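Local coordinates for 4-hydroxybutyrate coenzyme A transferase (PDB 2OAS), which binds coenzyme A and probably transfers it between acetate and other short-chain carboxylic acids such as 4-hydroxybutyrate, at residues L397-Q402 against W424-L428. Residues are numbered along the deposited sequence; the frame is centred on the assembly and turned at random.
Sequences LRERAQ and WGLNL
Leu426 points its side chain at the start of helix 397-405 and lays its two methyls against the backbone and CB of Leu397. CD1 does most of the touching. It sits 3.7 Å from Leu397 O. Leu397 CB is 3.9 Å from this CD1. Ala401 CB, one turn on, lies 4.3 Å from the same methyl. Leu397 O also accepts the helical bond from Ala401 N, so the methyl lies beside a carbonyl that already has its partner. CD2 of Leu426 reaches the same CB of Leu397, at 4.1 Å.

Leu428 makes a second contact further along the C-terminal tail, with the helix backbone and CB of Arg398. Its CD2 reaches to 3.6 Å from Arg398 O and lies 4.0 Å from Arg398 CB. CG of Leu428 is turned away from its carbonyl carbon (chi1 -36°), which directs this methyl to the helix. The bent side chain of Gln402 passes obliquely across Leu428.

Arg398 passes beside the tail at Asn427. Its CG stands between the backbone N and the carbonyl carbon (chi1 66°), and the chain is then extended to NE. This carries the chain outward past the tail, with CD 4.0 Å from Asn427 O. That oxygen lies at the edge of the guanidinium, near its plane, but too far for a bond. The charge is met instead by Asp91 of the second subunit, in a salt bridge from NE.

The arrangement is a C-terminal tail folded back on a helix. After helix 410-422 the chain turns at Gly425, with positive phi, and packs along helix 397-405. Trp424 NE1 bonds to Ser365 O. Leu397 rests on the loop at Thr313 and on Ile325 of the second subunit.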
ATOM      1  N   LEU A 397     -18.656  -1.177  -4.857  1.00 33.10           N
ATOM      2  CA  LEU A 397     -18.961  -0.410  -3.654  1.00 33.84           C
ATOM      3  C   LEU A 397     -20.285  -0.827  -3.036  1.00 33.96           C
ATOM      4  O   LEU A 397     -20.383  -0.943  -1.815  1.00 31.83           O
ATOM      5  CB  LEU A 397     -18.978   1.092  -3.938  1.00 33.19           C
ATOM      6  CG  LEU A 397     -17.662   1.719  -4.420  1.00 33.84           C
ATOM      7  CD1 LEU A 397     -17.781   3.248  -4.389  1.00 33.58           C
ATOM      8  CD2 LEU A 397     -16.509   1.267  -3.544  1.00 33.47           C
ATOM      9  N   ARG A 398     -21.303  -1.071  -3.854  1.00 35.56           N
ATOM     10  CA  ARG A 398     -22.578  -1.466  -3.271  1.00 37.76           C
ATOM     11  C   ARG A 398     -22.499  -2.879  -2.680  1.00 36.61           C
ATOM     12  O   ARG A 398     -23.141  -3.180  -1.672  1.00 36.65           O
ATOM     13  CB  ARG A 398     -23.708  -1.377  -4.292  1.00 39.96           C
ATOM     14  CG  ARG A 398     -23.610  -2.357  -5.441  1.00 43.12           C
ATOM     15  CD  ARG A 398     -24.864  -2.281  -6.310  1.00 46.03           C
ATOM     16  NE  ARG A 398     -24.829  -3.227  -7.420  1.00 48.66           N
ATOM     17  CZ  ARG A 398     -25.789  -3.347  -8.332  1.00 51.01           C
ATOM     18  NH1 ARG A 398     -26.865  -2.574  -8.265  1.00 52.06           N
ATOM     19  NH2 ARG A 398     -25.676  -4.245  -9.309  1.00 51.75           N
ATOM     20  N   GLU A 399     -21.702  -3.741  -3.301  1.00 35.26           N
ATOM     21  CA  GLU A 399     -21.542  -5.109  -2.814  1.00 32.42           C
ATOM     22  C   GLU A 399     -20.797  -5.109  -1.483  1.00 30.25           C
ATOM     23  O   GLU A 399     -21.148  -5.851  -0.564  1.00 27.21           O
ATOM     24  CB  GLU A 399     -20.784  -5.952  -3.839  1.00 33.00           C
ATOM     25  CG  GLU A 399     -21.575  -6.200  -5.120  1.00 34.20           C
ATOM     26  CD  GLU A 399     -20.810  -6.991  -6.178  1.00 35.22           C
ATOM     27  OE1 GLU A 399     -21.452  -7.419  -7.162  1.00 35.91           O
ATOM     28  OE2 GLU A 399     -19.579  -7.178  -6.029  1.00 32.60           O
ATOM     29  N   ARG A 400     -19.776  -4.263  -1.390  1.00 29.19           N
ATOM     30  CA  ARG A 400     -18.964  -4.122  -0.199  1.00 29.45           C
ATOM     31  C   ARG A 400     -19.809  -3.578   0.960  1.00 30.83           C
ATOM     32  O   ARG A 400     -19.820  -4.132   2.062  1.00 29.69           O
ATOM     33  CB  ARG A 400     -17.781  -3.173  -0.478  1.00 30.80           C
ATOM     34  CG  ARG A 400     -16.776  -3.700  -1.523  1.00 36.72           C
ATOM     35  CD  ARG A 400     -15.911  -2.586  -2.149  1.00 36.97           C
ATOM     36  NE  ARG A 400     -14.650  -2.342  -1.452  1.00 39.20           N
ATOM     37  CZ  ARG A 400     -13.511  -2.993  -1.683  1.00 39.69           C
ATOM     38  NH1 ARG A 400     -13.445  -3.944  -2.604  1.00 38.43           N
ATOM     39  NH2 ARG A 400     -12.425  -2.688  -0.985  1.00 39.90           N
ATOM     40  N   ALA A 401     -20.522  -2.488   0.703  1.00 31.42           N
ATOM     41  CA  ALA A 401     -21.354  -1.885   1.723  1.00 31.43           C
ATOM     42  C   ALA A 401     -22.391  -2.882   2.207  1.00 31.42           C
ATOM     43  O   ALA A 401     -22.635  -3.004   3.411  1.00 31.13           O
ATOM     44  CB  ALA A 401     -22.033  -0.649   1.171  1.00 30.73           C
ATOM     45  N   GLN A 402     -23.002  -3.607   1.278  1.00 31.39           N
ATOM     46  CA  GLN A 402     -24.004  -4.584   1.667  1.00 32.13           C
ATOM     47  C   GLN A 402     -23.400  -5.623   2.613  1.00 32.25           C
ATOM     48  O   GLN A 402     -23.929  -5.855   3.702  1.00 29.99           O
ATOM     49  CB  GLN A 402     -24.591  -5.263   0.428  1.00 32.45           C
ATOM     50  CG  GLN A 402     -25.633  -6.308   0.740  1.00 36.05           C
ATOM     51  CD  GLN A 402     -26.817  -5.738   1.514  1.00 40.56           C
ATOM     52  OE1 GLN A 402     -27.651  -5.007   0.969  1.00 42.67           O
ATOM     53  NE2 GLN A 402     -26.891  -6.069   2.802  1.00 42.87           N
ATOM     54  N   TRP A 424     -23.236   7.666   0.075  1.00 39.28           N
ATOM     55  CA  TRP A 424     -22.480   7.114  -1.044  1.00 39.56           C
ATOM     56  C   TRP A 424     -23.289   7.073  -2.333  1.00 40.24           C
ATOM     57  O   TRP A 424     -22.737   6.886  -3.410  1.00 40.21           O
ATOM     58  CB  TRP A 424     -21.966   5.703  -0.711  1.00 38.70           C
ATOM     59  CG  TRP A 424     -20.996   5.667   0.438  1.00 38.50           C
ATOM     60  CD1 TRP A 424     -21.294   5.539   1.763  1.00 39.38           C
ATOM     61  CD2 TRP A 424     -19.573   5.831   0.364  1.00 38.09           C
ATOM     62  NE1 TRP A 424     -20.149   5.611   2.519  1.00 37.66           N
ATOM     63  CE2 TRP A 424     -19.079   5.782   1.686  1.00 38.33           C
ATOM     64  CE3 TRP A 424     -18.664   5.995  -0.694  1.00 36.41           C
ATOM     65  CZ2 TRP A 424     -17.713   5.920   1.983  1.00 38.67           C
ATOM     66  CZ3 TRP A 424     -17.310   6.131  -0.399  1.00 35.35           C
ATOM     67  CH2 TRP A 424     -16.847   6.083   0.928  1.00 36.61           C
ATOM     68  N   GLY A 425     -24.600   7.250  -2.226  1.00 42.43           N
ATOM     69  CA  GLY A 425     -25.439   7.218  -3.408  1.00 42.85           C
ATOM     70  C   GLY A 425     -25.510   5.825  -3.992  1.00 43.16           C
ATOM     71  O   GLY A 425     -25.585   5.642  -5.211  1.00 44.66           O
ATOM     72  N   LEU A 426     -25.472   4.829  -3.125  1.00 43.20           N
ATOM     73  CA  LEU A 426     -25.544   3.464  -3.595  1.00 45.77           C
ATOM     74  C   LEU A 426     -26.911   2.909  -3.288  1.00 47.20           C
ATOM     75  O   LEU A 426     -27.493   3.220  -2.254  1.00 47.86           O
ATOM     76  CB  LEU A 426     -24.499   2.606  -2.896  1.00 45.45           C
ATOM     77  CG  LEU A 426     -23.058   3.093  -2.957  1.00 46.50           C
ATOM     78  CD1 LEU A 426     -22.225   2.215  -2.041  1.00 46.09           C
ATOM     79  CD2 LEU A 426     -22.537   3.052  -4.385  1.00 45.89           C
ATOM     80  N   ASN A 427     -27.439   2.094  -4.191  1.00 49.15           N
ATOM     81  CA  ASN A 427     -28.731   1.487  -3.934  1.00 51.48           C
ATOM     82  C   ASN A 427     -28.557  -0.026  -3.929  1.00 50.22           C
ATOM     83  O   ASN A 427     -28.270  -0.652  -4.951  1.00 48.70           O
ATOM     84  CB  ASN A 427     -29.781   1.956  -4.955  1.00 53.64           C
ATOM     85  CG  ASN A 427     -29.373   1.696  -6.373  1.00 55.71           C
ATOM     86  OD1 ASN A 427     -29.318   0.549  -6.818  1.00 58.18           O
ATOM     87  ND2 ASN A 427     -29.095   2.765  -7.109  1.00 57.25           N
ATOM     88  N   LEU A 428     -28.706  -0.583  -2.730  1.00 51.12           N
ATOM     89  CA  LEU A 428     -28.583  -2.014  -2.450  1.00 50.80           C
ATOM     90  C   LEU A 428     -29.878  -2.752  -2.806  1.00 51.91           C
ATOM     91  O   LEU A 428     -30.853  -2.071  -3.216  1.00 51.44           O
ATOM     92  CB  LEU A 428     -28.276  -2.193  -0.956  1.00 49.79           C
ATOM     93  CG  LEU A 428     -27.371  -1.134  -0.307  1.00 50.22           C
ATOM     94  CD1 LEU A 428     -27.166  -1.473   1.167  1.00 51.51           C
ATOM     95  CD2 LEU A 428     -26.022  -1.063  -1.034  1.00 50.20           C
TER